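Local coordinates for acyl-coenzyme A oxidase acox-1.2 (Caenorhabditis elegans, PDB 5K3J), which catalyses the FAD-dependent desaturation of ascaroside-CoA pheromone precursors with five-carbon omega side chains, the first step of their peroxisomal beta-oxidation, at residues 442-447 against 514-519; 492-497 against 523-528. One frame throughout, in Å; residues are numbered along the deposited sequence.

Interaction 1: residues 442-447 against 514-519. With 6QA (~{S}-[2-[3-[[(2~{R})-4-[[[(2~{R},3~{S},4~{R},5~{R})-5-(6-aminopurin-9-yl)-4-oxidanyl-3-phosphonooxy-oxolan-2-yl]methoxy-oxidanyl-phosphoryl]oxy-oxidanyl-phosphoryl]oxy-3,3-dimethyl-2-oxidanyl-butanoyl]amino]propanoylamino]ethyl] 5-[(2~{R},3~{R},5~{R},6~{S})-6-methyl-3,5-bis(oxidanyl)oxan-2-yl]oxypentanethioate), chain E.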
ATOM      1  N   LEU A 442     -19.580  -9.428 -11.283  1.00 51.65           N
ATOM      2  CA  LEU A 442     -20.165 -10.518 -10.512  1.00 52.63           C
ATOM      3  C   LEU A 442     -21.545 -10.128  -9.992  1.00 51.89           C
ATOM      4  O   LEU A 442     -22.429 -10.973  -9.841  1.00 50.91           O
ATOM      5  CB  LEU A 442     -19.247 -10.901  -9.349  1.00 53.90           C
ATOM      6  CG  LEU A 442     -19.818 -11.765  -8.222  1.00 55.82           C
ATOM      7  CD1 LEU A 442     -20.317 -13.099  -8.748  1.00 54.58           C
ATOM      8  CD2 LEU A 442     -18.771 -11.976  -7.158  1.00 57.49           C
ATOM      9  N   ALA A 443     -21.718  -8.837  -9.731  1.00 50.92           N
ATOM     10  CA  ALA A 443     -22.984  -8.305  -9.246  1.00 51.78           C
ATOM     11  C   ALA A 443     -24.090  -8.493 -10.280  1.00 53.33           C
ATOM     12  O   ALA A 443     -25.258  -8.655  -9.925  1.00 55.66           O
ATOM     13  CB  ALA A 443     -22.836  -6.841  -8.890  1.00 51.37           C
ATOM     14  N   ARG A 444     -23.719  -8.463 -11.557  1.00 69.05           N
ATOM     15  CA  ARG A 444     -24.675  -8.696 -12.635  1.00 71.02           C
ATOM     16  C   ARG A 444     -25.119 -10.152 -12.653  1.00 72.64           C
ATOM     17  O   ARG A 444     -26.269 -10.461 -12.961  1.00 69.60           O
ATOM     18  CB  ARG A 444     -24.073  -8.307 -13.985  1.00 73.30           C
ATOM     19  CG  ARG A 444     -23.970  -6.811 -14.195  1.00 80.59           C
ATOM     20  CD  ARG A 444     -24.389  -6.425 -15.598  1.00 84.00           C
ATOM     21  NE  ARG A 444     -24.662  -4.997 -15.729  1.00 82.69           N
ATOM     22  CZ  ARG A 444     -25.781  -4.499 -16.246  1.00 81.00           C
ATOM     23  NH1 ARG A 444     -25.947  -3.186 -16.333  1.00 78.20           N
ATOM     24  NH2 ARG A 444     -26.733  -5.316 -16.680  1.00 80.77           N
ATOM     25  N   TYR A 445     -24.193 -11.044 -12.318  1.00 61.35           N
ATOM     26  CA  TYR A 445     -24.483 -12.470 -12.246  1.00 66.75           C
ATOM     27  C   TYR A 445     -25.276 -12.782 -10.988  1.00 63.36           C
ATOM     28  O   TYR A 445     -25.925 -13.822 -10.895  1.00 63.16           O
ATOM     29  CB  TYR A 445     -23.177 -13.265 -12.293  1.00 68.94           C
ATOM     30  CG  TYR A 445     -23.229 -14.698 -11.793  1.00 71.96           C
ATOM     31  CD1 TYR A 445     -23.584 -15.746 -12.638  1.00 74.86           C
ATOM     32  CD2 TYR A 445     -22.870 -15.006 -10.485  1.00 75.89           C
ATOM     33  CE1 TYR A 445     -23.609 -17.058 -12.180  1.00 77.85           C
ATOM     34  CE2 TYR A 445     -22.893 -16.309 -10.023  1.00 75.74           C
ATOM     35  CZ  TYR A 445     -23.262 -17.331 -10.872  1.00 77.13           C
ATOM     36  OH  TYR A 445     -23.284 -18.629 -10.411  1.00 76.68           O
ATOM     37  N   LEU A 446     -25.222 -11.867 -10.025  1.00 52.95           N
ATOM     38  CA  LEU A 446     -25.978 -12.002  -8.787  1.00 50.44           C
ATOM     39  C   LEU A 446     -27.402 -11.488  -8.967  1.00 44.77           C
ATOM     40  O   LEU A 446     -28.346 -12.057  -8.416  1.00 44.96           O
ATOM     41  CB  LEU A 446     -25.284 -11.259  -7.644  1.00 47.03           C
ATOM     42  CG  LEU A 446     -23.983 -11.879  -7.131  1.00 45.23           C
ATOM     43  CD1 LEU A 446     -23.492 -11.154  -5.883  1.00 44.76           C
ATOM     44  CD2 LEU A 446     -24.160 -13.371  -6.866  1.00 47.85           C
ATOM     45  N   VAL A 447     -27.554 -10.412  -9.736  1.00 47.50           N
ATOM     46  CA  VAL A 447     -28.876  -9.900 -10.072  1.00 49.78           C
ATOM     47  C   VAL A 447     -29.631 -10.934 -10.882  1.00 47.82           C
ATOM     48  O   VAL A 447     -30.742 -11.313 -10.528  1.00 47.81           O
ATOM     49  CB  VAL A 447     -28.803  -8.582 -10.867  1.00 52.34           C
ATOM     50  CG1 VAL A 447     -30.174  -8.230 -11.438  1.00 53.77           C
ATOM     51  CG2 VAL A 447     -28.278  -7.461  -9.988  1.00 53.86           C
ATOM     52  N   VAL A 514     -28.489   4.103 -15.443  1.00 52.53           N
ATOM     53  CA  VAL A 514     -28.478   5.015 -14.306  1.00 48.40           C
ATOM     54  C   VAL A 514     -28.978   4.316 -13.045  1.00 49.38           C
ATOM     55  O   VAL A 514     -28.442   4.527 -11.955  1.00 52.12           O
ATOM     56  CB  VAL A 514     -29.332   6.272 -14.584  1.00 45.71           C
ATOM     57  CG1 VAL A 514     -29.386   7.176 -13.358  1.00 43.69           C
ATOM     58  CG2 VAL A 514     -28.776   7.029 -15.778  1.00 44.76           C
ATOM     59  N   ALA A 515     -30.003   3.484 -13.199  1.00 48.90           N
ATOM     60  CA  ALA A 515     -30.499   2.673 -12.095  1.00 50.64           C
ATOM     61  C   ALA A 515     -29.401   1.757 -11.570  1.00 51.42           C
ATOM     62  O   ALA A 515     -29.257   1.570 -10.365  1.00 50.39           O
ATOM     63  CB  ALA A 515     -31.701   1.861 -12.533  1.00 51.55           C
ATOM     64  N   TRP A 516     -28.631   1.188 -12.491  1.00 48.15           N
ATOM     65  CA  TRP A 516     -27.488   0.358 -12.131  1.00 47.06           C
ATOM     66  C   TRP A 516     -26.429   1.177 -11.401  1.00 48.57           C
ATOM     67  O   TRP A 516     -25.861   0.736 -10.401  1.00 51.73           O
ATOM     68  CB  TRP A 516     -26.874  -0.292 -13.374  1.00 47.47           C
ATOM     69  CG  TRP A 516     -25.691  -1.139 -13.056  1.00 45.83           C
ATOM     70  CD1 TRP A 516     -24.376  -0.798 -13.190  1.00 43.75           C
ATOM     71  CD2 TRP A 516     -25.709  -2.468 -12.527  1.00 43.73           C
ATOM     72  NE1 TRP A 516     -23.574  -1.835 -12.784  1.00 42.13           N
ATOM     73  CE2 TRP A 516     -24.368  -2.872 -12.372  1.00 45.33           C
ATOM     74  CE3 TRP A 516     -26.728  -3.355 -12.174  1.00 44.91           C
ATOM     75  CZ2 TRP A 516     -24.021  -4.123 -11.880  1.00 45.71           C
ATOM     76  CZ3 TRP A 516     -26.380  -4.598 -11.688  1.00 46.05           C
ATOM     77  CH2 TRP A 516     -25.039  -4.969 -11.541  1.00 47.47           C
ATOM     78  N   ASN A 517     -26.173   2.375 -11.917  1.00 61.12           N
ATOM     79  CA  ASN A 517     -25.136   3.252 -11.393  1.00 57.17           C
ATOM     80  C   ASN A 517     -25.415   3.687  -9.955  1.00 60.86           C
ATOM     81  O   ASN A 517     -24.517   3.688  -9.113  1.00 66.62           O
ATOM     82  CB  ASN A 517     -24.994   4.480 -12.295  1.00 51.62           C
ATOM     83  CG  ASN A 517     -23.804   5.349 -11.929  1.00 50.07           C
ATOM     84  OD1 ASN A 517     -23.004   5.002 -11.063  1.00 47.42           O
ATOM     85  ND2 ASN A 517     -23.679   6.486 -12.604  1.00 51.33           N
ATOM     86  N   LYS A 518     -26.665   4.045  -9.678  1.00 47.23           N
ATOM     87  CA  LYS A 518     -27.044   4.548  -8.362  1.00 46.26           C
ATOM     88  C   LYS A 518     -27.039   3.466  -7.288  1.00 44.16           C
ATOM     89  O   LYS A 518     -27.006   3.768  -6.097  1.00 42.31           O
ATOM     90  CB  LYS A 518     -28.421   5.205  -8.433  1.00 47.65           C
ATOM     91  CG  LYS A 518     -28.409   6.563  -9.102  1.00 52.29           C
ATOM     92  CD  LYS A 518     -29.768   7.227  -9.010  1.00 54.94           C
ATOM     93  CE  LYS A 518     -29.673   8.713  -9.304  1.00 53.81           C
ATOM     94  NZ  LYS A 518     -30.986   9.398  -9.140  1.00 55.62           N
ATOM     95  N   SER A 519     -27.067   2.207  -7.707  1.00 61.28           N
ATOM     96  CA  SER A 519     -27.047   1.099  -6.760  1.00 66.56           C
ATOM     97  C   SER A 519     -25.696   0.393  -6.758  1.00 63.95           C
ATOM     98  O   SER A 519     -25.542  -0.658  -6.141  1.00 62.49           O
ATOM     99  CB  SER A 519     -28.154   0.098  -7.087  1.00 69.91           C
ATOM    100  OG  SER A 519     -27.971  -0.445  -8.379  1.00 74.10           O
TER
HETATM  101  P26 6QA E 703     -17.467  -5.722 -22.782  1.00 90.58           P
HETATM  102  P29 6QA E 703     -20.417  -6.149 -23.252  1.00 86.58           P
HETATM  103  P50 6QA E 703     -24.817  -8.874 -18.514  1.00112.46           P
HETATM  104  O01 6QA E 703       0.197 -11.822 -11.844  1.00 50.87           O
HETATM  105  C02 6QA E 703      -0.112 -12.164 -13.213  1.00 45.64           C
HETATM  106  C03 6QA E 703       0.264 -10.882 -13.974  1.00 45.10           C
HETATM  107  O04 6QA E 703      -0.219 -10.887 -15.238  1.00 44.72           O
HETATM  108  C05 6QA E 703      -1.567 -10.569 -15.376  1.00 47.76           C
HETATM  109  C06 6QA E 703      -1.669  -9.319 -16.293  1.00 47.56           C
HETATM  110  C07 6QA E 703      -2.994  -9.426 -17.083  1.00 48.76           C
HETATM  111  C08 6QA E 703      -2.868  -8.606 -18.366  1.00 49.84           C
HETATM  112  C09 6QA E 703      -3.909  -7.567 -18.434  1.00 49.74           C
HETATM  113  S10 6QA E 703      -4.865  -7.572 -20.036  1.00 51.99           S
HETATM  114  C11 6QA E 703      -6.666  -7.615 -19.820  1.00 46.57           C
HETATM  115  C12 6QA E 703      -7.171  -7.259 -18.452  1.00 43.07           C
HETATM  116  N13 6QA E 703      -8.187  -6.287 -18.609  1.00 45.35           N
HETATM  117  C14 6QA E 703      -9.557  -6.555 -18.224  1.00 49.09           C
HETATM  118  C15 6QA E 703     -10.656  -5.447 -18.398  1.00 54.71           C
HETATM  119  C16 6QA E 703     -11.779  -6.038 -19.315  1.00 59.95           C
HETATM  120  N17 6QA E 703     -13.124  -5.761 -18.774  1.00 65.17           N
HETATM  121  C18 6QA E 703     -14.252  -5.763 -19.716  1.00 73.70           C
HETATM  122  C19 6QA E 703     -15.657  -5.483 -19.188  1.00 80.37           C
HETATM  123  O20 6QA E 703     -15.576  -5.094 -17.835  1.00 82.15           O
HETATM  124  C21 6QA E 703     -16.573  -6.734 -19.307  1.00 83.77           C
HETATM  125  C22 6QA E 703     -17.999  -6.182 -18.865  1.00 85.34           C
HETATM  126  C23 6QA E 703     -16.015  -7.870 -18.389  1.00 78.42           C
HETATM  127  C24 6QA E 703     -16.716  -7.316 -20.710  1.00 86.07           C
HETATM  128  O25 6QA E 703     -17.774  -6.682 -21.457  1.00 84.07           O
HETATM  129  O27 6QA E 703     -16.654  -4.466 -22.437  1.00 84.95           O
HETATM  130  O28 6QA E 703     -18.999  -5.289 -23.398  1.00 95.15           O
HETATM  131  O30 6QA E 703     -20.750  -6.707 -24.640  1.00 79.34           O
HETATM  132  O31 6QA E 703     -20.225  -7.346 -22.087  1.00 91.89           O
HETATM  133  C32 6QA E 703     -21.058  -7.444 -20.995  1.00 89.34           C
HETATM  134  C33 6QA E 703     -22.042  -8.659 -21.265  1.00 92.10           C
HETATM  135  O34 6QA E 703     -21.413  -9.650 -21.769  1.00 92.25           O
HETATM  136  C35 6QA E 703     -21.410 -10.892 -20.719  1.00 88.92           C
HETATM  137  N36 6QA E 703     -20.018 -11.313 -20.493  1.00 85.42           N
HETATM  138  C37 6QA E 703     -18.977 -10.503 -20.285  1.00 89.93           C
HETATM  139  N38 6QA E 703     -17.850 -11.199 -20.127  1.00 81.66           N
HETATM  140  C39 6QA E 703     -18.164 -12.522 -20.241  1.00 81.50           C
HETATM  141  C40 6QA E 703     -19.536 -12.602 -20.482  1.00 84.99           C
HETATM  142  N41 6QA E 703     -20.112 -13.824 -20.642  1.00 86.01           N
HETATM  143  C42 6QA E 703     -19.368 -14.927 -20.562  1.00 85.72           C
HETATM  144  N43 6QA E 703     -18.038 -14.889 -20.337  1.00 81.54           N
HETATM  145  C44 6QA E 703     -17.407 -13.726 -20.174  1.00 81.58           C
HETATM  146  N45 6QA E 703     -15.961 -13.685 -19.929  1.00 77.48           N
HETATM  147  C46 6QA E 703     -21.997 -10.498 -19.631  1.00 91.30           C
HETATM  148  O47 6QA E 703     -23.092 -11.449 -19.253  1.00 96.43           O
HETATM  149  C48 6QA E 703     -22.599  -9.123 -19.907  1.00 96.39           C
HETATM  150  O49 6QA E 703     -23.987  -9.167 -19.952  1.00100.31           O
HETATM  151  O51 6QA E 703     -25.619  -7.616 -18.666  1.00 94.74           O
HETATM  152  O52 6QA E 703     -23.819  -8.724 -17.354  1.00101.91           O
HETATM  153  O53 6QA E 703     -25.710 -10.045 -18.205  1.00 99.62           O
HETATM  154  O54 6QA E 703     -21.517  -5.216 -22.808  1.00 84.32           O
HETATM  155  O55 6QA E 703     -16.726  -6.520 -23.838  1.00 93.63           O
HETATM  156  O56 6QA E 703     -14.063  -5.965 -20.879  1.00 68.79           O
HETATM  157  O57 6QA E 703      -9.881  -7.606 -17.781  1.00 52.24           O
HETATM  158  O58 6QA E 703      -4.031  -6.810 -17.479  1.00 46.08           O
HETATM  159  O59 6QA E 703       1.706 -10.727 -14.060  1.00 41.16           O
HETATM  160  C60 6QA E 703       2.344 -11.857 -14.667  1.00 40.44           C
HETATM  161  C61 6QA E 703       3.798 -11.446 -14.735  1.00 39.77           C
HETATM  162  C62 6QA E 703       2.064 -13.149 -13.856  1.00 44.63           C
HETATM  163  C63 6QA E 703       0.626 -13.368 -13.644  1.00 44.83           C
HETATM  164  O64 6QA E 703       2.599 -14.304 -14.594  1.00 49.78           O
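R444 and W516 mark the nearest backbone approach between segments 442-447 and 514-519, with CA atoms 9.5 Å apart; the axes of helices 442-447 and 514-518 stay 13.0 Å from each other, and their N-to-C directions differ by 110°. Long side chains therefore have to fill the interval, chiefly the indole of W516. Its CG lies anti to the backbone N (chi1 179°), which carries the ring out to helix 435-450. There the six-membered ring is met in two ways. R444 lies over one face in a cation-pi arrangement, CZ being 4.3 Å from the ring centroid, although the guanidinium plane is tilted 32° from that of the indole. Nearer its root, R444 CG rests 3.4 Å from W516 CH2. The benzo edge points at the helix itself, with A443 CB 3.9 Å from W516 CH2 and V447 CG2 3.8 Å from W516 CZ3. This joins the C-alpha1 region of the acyl-CoA oxidase fold to its C-terminal helical region beside the substrate pocket, and F502 of helix 481-507 adds an edge-to-face contact to W516. A bend at chi2 directs the arginine between indole and ligand. The phosphate on the CoA ribose lies alongside R444, with R444 NH2 3.2 Å from 6QA O51, an approach oblique to the guanidinium plane. R512 brings a second positive group close to the R444 guanidinium, which the nearby phosphate probably makes tolerable. Replacing R444 by an alanine would probably uncover one face of W516 and take away the positive charge that R444 brings alongside the 6QA phosphate.

Interaction 2: residues 492-497 against 523-528. With ATP (adenosine-5'-triphosphate), chain D.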
ATOM      1  N   ARG A 492     -26.894 -13.709   0.853  1.00 70.42           N
ATOM      2  CA  ARG A 492     -28.261 -13.798   0.345  1.00 70.39           C
ATOM      3  C   ARG A 492     -29.061 -12.553   0.697  1.00 63.53           C
ATOM      4  O   ARG A 492     -29.795 -12.016  -0.134  1.00 61.47           O
ATOM      5  CB  ARG A 492     -28.959 -15.035   0.909  1.00 72.25           C
ATOM      6  CG  ARG A 492     -30.441 -15.125   0.582  1.00 72.03           C
ATOM      7  CD  ARG A 492     -31.137 -16.197   1.415  1.00 72.77           C
ATOM      8  NE  ARG A 492     -30.456 -17.488   1.352  1.00 69.09           N
ATOM      9  CZ  ARG A 492     -29.770 -18.022   2.358  1.00 65.63           C
ATOM     10  NH1 ARG A 492     -29.676 -17.378   3.516  1.00 67.10           N
ATOM     11  NH2 ARG A 492     -29.181 -19.202   2.212  1.00 60.46           N
ATOM     12  N   ARG A 493     -28.910 -12.111   1.943  1.00 74.66           N
ATOM     13  CA  ARG A 493     -29.543 -10.893   2.440  1.00 76.95           C
ATOM     14  C   ARG A 493     -29.236  -9.714   1.525  1.00 80.31           C
ATOM     15  O   ARG A 493     -30.133  -9.152   0.896  1.00 76.54           O
ATOM     16  CB  ARG A 493     -29.062 -10.590   3.863  1.00 79.30           C
ATOM     17  CG  ARG A 493     -30.140 -10.136   4.840  1.00 76.56           C
ATOM     18  CD  ARG A 493     -30.640  -8.730   4.547  1.00 74.89           C
ATOM     19  NE  ARG A 493     -31.882  -8.746   3.780  1.00 77.43           N
ATOM     20  CZ  ARG A 493     -32.725  -7.722   3.702  1.00 76.48           C
ATOM     21  NH1 ARG A 493     -33.832  -7.828   2.977  1.00 78.26           N
ATOM     22  NH2 ARG A 493     -32.466  -6.594   4.351  1.00 76.61           N
ATOM     23  N   GLN A 494     -27.957  -9.357   1.454  1.00 64.91           N
ATOM     24  CA  GLN A 494     -27.501  -8.220   0.663  1.00 65.11           C
ATOM     25  C   GLN A 494     -27.816  -8.387  -0.817  1.00 65.45           C
ATOM     26  O   GLN A 494     -28.192  -7.423  -1.483  1.00 67.43           O
ATOM     27  CB  GLN A 494     -25.998  -8.019   0.854  1.00 62.57           C
ATOM     28  CG  GLN A 494     -25.413  -6.832   0.103  1.00 57.93           C
ATOM     29  CD  GLN A 494     -25.887  -5.504   0.650  1.00 60.19           C
ATOM     30  OE1 GLN A 494     -26.154  -5.372   1.845  1.00 63.59           O
ATOM     31  NE2 GLN A 494     -25.998  -4.510  -0.223  1.00 57.00           N
ATOM     32  N   ALA A 495     -27.648  -9.608  -1.324  1.00 77.91           N
ATOM     33  CA  ALA A 495     -27.894  -9.912  -2.734  1.00 82.27           C
ATOM     34  C   ALA A 495     -29.288  -9.472  -3.168  1.00 81.76           C
ATOM     35  O   ALA A 495     -29.442  -8.745  -4.149  1.00 89.66           O
ATOM     36  CB  ALA A 495     -27.705 -11.402  -2.995  1.00 79.50           C
ATOM     37  N   TRP A 496     -30.300  -9.920  -2.430  1.00 71.29           N
ATOM     38  CA  TRP A 496     -31.672  -9.485  -2.652  1.00 74.74           C
ATOM     39  C   TRP A 496     -31.828  -7.998  -2.362  1.00 71.72           C
ATOM     40  O   TRP A 496     -32.439  -7.260  -3.137  1.00 70.90           O
ATOM     41  CB  TRP A 496     -32.636 -10.287  -1.776  1.00 76.16           C
ATOM     42  CG  TRP A 496     -32.949 -11.644  -2.305  1.00 73.65           C
ATOM     43  CD1 TRP A 496     -32.264 -12.799  -2.062  1.00 68.19           C
ATOM     44  CD2 TRP A 496     -34.039 -11.994  -3.164  1.00 71.97           C
ATOM     45  NE1 TRP A 496     -32.859 -13.846  -2.720  1.00 75.06           N
ATOM     46  CE2 TRP A 496     -33.951 -13.379  -3.405  1.00 74.98           C
ATOM     47  CE3 TRP A 496     -35.080 -11.272  -3.756  1.00 65.65           C
ATOM     48  CZ2 TRP A 496     -34.863 -14.057  -4.210  1.00 68.56           C
ATOM     49  CZ3 TRP A 496     -35.985 -11.946  -4.554  1.00 63.39           C
ATOM     50  CH2 TRP A 496     -35.870 -13.325  -4.774  1.00 65.23           C
ATOM     51  N   LYS A 497     -31.262  -7.573  -1.238  1.00 57.34           N
ATOM     52  CA  LYS A 497     -31.365  -6.195  -0.768  1.00 53.25           C
ATOM     53  C   LYS A 497     -30.860  -5.201  -1.808  1.00 49.36           C
ATOM     54  O   LYS A 497     -31.430  -4.124  -1.973  1.00 46.69           O
ATOM     55  CB  LYS A 497     -30.585  -6.030   0.540  1.00 54.74           C
ATOM     56  CG  LYS A 497     -30.989  -4.836   1.394  1.00 53.27           C
ATOM     57  CD  LYS A 497     -30.073  -3.644   1.182  1.00 49.48           C
ATOM     58  CE  LYS A 497     -30.407  -2.538   2.165  1.00 52.87           C
ATOM     59  NZ  LYS A 497     -30.220  -2.962   3.582  1.00 53.05           N
ATOM     60  N   LEU A 523     -24.326  -3.184  -4.726  1.00 34.32           N
ATOM     61  CA  LEU A 523     -24.069  -4.343  -5.570  1.00 33.81           C
ATOM     62  C   LEU A 523     -22.672  -4.913  -5.363  1.00 34.29           C
ATOM     63  O   LEU A 523     -22.465  -6.121  -5.465  1.00 38.50           O
ATOM     64  CB  LEU A 523     -24.265  -3.967  -7.037  1.00 33.41           C
ATOM     65  CG  LEU A 523     -25.687  -3.582  -7.441  1.00 34.27           C
ATOM     66  CD1 LEU A 523     -25.670  -2.865  -8.771  1.00 34.94           C
ATOM     67  CD2 LEU A 523     -26.555  -4.819  -7.512  1.00 36.12           C
ATOM     68  N   THR A 524     -21.712  -4.040  -5.082  1.00 41.79           N
ATOM     69  CA  THR A 524     -20.348  -4.488  -4.828  1.00 43.66           C
ATOM     70  C   THR A 524     -20.220  -5.066  -3.424  1.00 42.24           C
ATOM     71  O   THR A 524     -19.377  -5.926  -3.175  1.00 39.55           O
ATOM     72  CB  THR A 524     -19.321  -3.353  -4.993  1.00 44.87           C
ATOM     73  OG1 THR A 524     -19.654  -2.274  -4.111  1.00 50.61           O
ATOM     74  CG2 THR A 524     -19.302  -2.847  -6.426  1.00 44.52           C
ATOM     75  N   ARG A 525     -21.052  -4.586  -2.505  1.00 50.61           N
ATOM     76  CA  ARG A 525     -21.094  -5.155  -1.166  1.00 51.92           C
ATOM     77  C   ARG A 525     -21.612  -6.580  -1.258  1.00 48.70           C
ATOM     78  O   ARG A 525     -21.159  -7.471  -0.537  1.00 48.34           O
ATOM     79  CB  ARG A 525     -21.983  -4.326  -0.239  1.00 56.17           C
ATOM     80  CG  ARG A 525     -21.591  -2.863  -0.141  1.00 55.51           C
ATOM     81  CD  ARG A 525     -22.548  -2.105   0.765  1.00 56.32           C
ATOM     82  NE  ARG A 525     -22.297  -0.666   0.760  1.00 54.27           N
ATOM     83  CZ  ARG A 525     -21.368  -0.065   1.498  1.00 49.14           C
ATOM     84  NH1 ARG A 525     -20.589  -0.777   2.301  1.00 46.36           N
ATOM     85  NH2 ARG A 525     -21.215   1.251   1.428  1.00 54.51           N
ATOM     86  N   ALA A 526     -22.564  -6.782  -2.163  1.00 40.28           N
ATOM     87  CA  ALA A 526     -23.133  -8.098  -2.420  1.00 46.26           C
ATOM     88  C   ALA A 526     -22.083  -9.051  -2.975  1.00 51.32           C
ATOM     89  O   ALA A 526     -21.950 -10.183  -2.505  1.00 66.36           O
ATOM     90  CB  ALA A 526     -24.308  -7.989  -3.381  1.00 44.23           C
ATOM     91  N   SER A 527     -21.347  -8.587  -3.982  1.00 81.12           N
ATOM     92  CA  SER A 527     -20.302  -9.388  -4.604  1.00 81.96           C
ATOM     93  C   SER A 527     -19.272  -9.859  -3.581  1.00 81.89           C
ATOM     94  O   SER A 527     -18.995 -11.052  -3.486  1.00 88.54           O
ATOM     95  CB  SER A 527     -19.611  -8.597  -5.718  1.00 84.38           C
ATOM     96  OG  SER A 527     -20.464  -8.433  -6.838  1.00 87.70           O
ATOM     97  N   ARG A 528     -18.722  -8.917  -2.818  1.00 57.96           N
ATOM     98  CA  ARG A 528     -17.727  -9.226  -1.792  1.00 56.87           C
ATOM     99  C   ARG A 528     -18.206 -10.300  -0.818  1.00 53.10           C
ATOM    100  O   ARG A 528     -17.471 -11.237  -0.507  1.00 55.04           O
ATOM    101  CB  ARG A 528     -17.345  -7.960  -1.016  1.00 58.02           C
ATOM    102  CG  ARG A 528     -16.253  -7.133  -1.673  1.00 58.67           C
ATOM    103  CD  ARG A 528     -15.780  -5.999  -0.771  1.00 56.31           C
ATOM    104  NE  ARG A 528     -16.436  -4.731  -1.081  1.00 57.12           N
ATOM    105  CZ  ARG A 528     -17.507  -4.267  -0.447  1.00 60.51           C
ATOM    106  NH1 ARG A 528     -18.050  -4.967   0.538  1.00 62.46           N
ATOM    107  NH2 ARG A 528     -18.035  -3.102  -0.797  1.00 59.37           N
TER
HETATM  108  PG  ATP D 702     -18.214  -3.629   3.593  1.00 59.59           P
HETATM  109  O1G ATP D 702     -19.406  -4.239   2.896  1.00 56.67           O
HETATM  110  O2G ATP D 702     -18.448  -2.223   4.095  1.00 57.30           O
HETATM  111  O3G ATP D 702     -17.535  -4.545   4.583  1.00 55.49           O
HETATM  112  PB  ATP D 702     -15.788  -2.604   2.634  1.00 62.02           P
HETATM  113  O1B ATP D 702     -14.602  -3.538   2.547  1.00 53.05           O
HETATM  114  O2B ATP D 702     -15.959  -1.717   3.846  1.00 59.57           O
HETATM  115  O3B ATP D 702     -17.133  -3.459   2.406  1.00 62.15           O
HETATM  116  PA  ATP D 702     -16.696  -0.366   1.258  1.00 50.60           P
HETATM  117  O1A ATP D 702     -17.700  -0.508   0.137  1.00 43.74           O
HETATM  118  O2A ATP D 702     -17.171  -0.072   2.662  1.00 45.88           O
HETATM  119  O3A ATP D 702     -15.793  -1.696   1.306  1.00 51.54           O
HETATM  120  O5' ATP D 702     -15.616   0.751   0.844  1.00 52.01           O
HETATM  121  C5' ATP D 702     -14.456   0.969   1.647  1.00 44.70           C
HETATM  122  C4' ATP D 702     -13.305   1.231   0.692  1.00 44.88           C
HETATM  123  O4' ATP D 702     -12.643   0.010   0.344  1.00 43.77           O
HETATM  124  C3' ATP D 702     -13.841   1.851  -0.586  1.00 44.37           C
HETATM  125  O3' ATP D 702     -13.169   3.086  -0.840  1.00 41.39           O
HETATM  126  C2' ATP D 702     -13.532   0.845  -1.675  1.00 43.42           C
HETATM  127  O2' ATP D 702     -13.061   1.483  -2.864  1.00 47.76           O
HETATM  128  C1' ATP D 702     -12.463  -0.053  -1.072  1.00 42.22           C
HETATM  129  N9  ATP D 702     -12.586  -1.456  -1.545  1.00 46.01           N
HETATM  130  C8  ATP D 702     -13.471  -2.361  -1.092  1.00 45.83           C
HETATM  131  N7  ATP D 702     -13.327  -3.553  -1.721  1.00 48.05           N
HETATM  132  C5  ATP D 702     -12.321  -3.423  -2.603  1.00 42.58           C
HETATM  133  C6  ATP D 702     -11.652  -4.298  -3.594  1.00 41.20           C
HETATM  134  N6  ATP D 702     -12.035  -5.588  -3.771  1.00 43.15           N
HETATM  135  N1  ATP D 702     -10.639  -3.762  -4.310  1.00 40.06           N
HETATM  136  C2  ATP D 702     -10.247  -2.484  -4.145  1.00 41.86           C
HETATM  137  N3  ATP D 702     -10.811  -1.636  -3.269  1.00 41.09           N
HETATM  138  C4  ATP D 702     -11.835  -2.039  -2.482  1.00 44.78           C
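Apolar packing between Q494, A495 and A526 brings segments 492-497 and 523-528 together, their axes 8.4 Å apart and nearly antiparallel at 153°. The A495 and A526 CA atoms are separated by 5.1 Å, a spacing that small side chains permit. A526 CB is directed at the partner helix, 4.1 Å from A495 CA, while Q494 CG comes over the backbone at 3.6 Å from A526 CA. The glutamine chain then bends at chi2 (68°), bringing NE2 past R525 CB to a hydrogen bond with E522. These are neighbouring antiparallel helices of the C-terminal acyl-CoA oxidase helical region, and helix 520-543 also contributes to an ATP site shared between the two subunits. The polar contacts lie on that side. R528 NH1 donates a hydrogen bond of 2.8 Å to ATP O1G, somewhat bent at 137°; T524 O and ATP O3A lie over opposite faces of its guanidinium. R525 reaches the phosphates with an extended chain, its NH1 3.1 Å from ATP O2G, which lies in the guanidinium plane at the edge. Its NH2 is hydrogen-bonded to Y591 of the second subunit, tying this arginine to the dimer interface.

In the fold
The centres of interactions 1 and 2 lie about 10 Å apart, on the same side of the chain's centre. Along the sequence their segments alternate: 442-447, 492-497, 514-519, 523-528, on four successive helices. Helix 520-543 physically connects the two, because S527 and L523 pack on A443 of helix 435-450 and L523 also touches W516. Helix 481-507 likewise meets both V447 and A526. Interaction 1 thus borders the CoA end of the substrate pocket, whereas interaction 2 borders bound ATP. Both also touch the second subunit, so substrate site, nucleotide site and dimer interface are linked through one continuous group of helices.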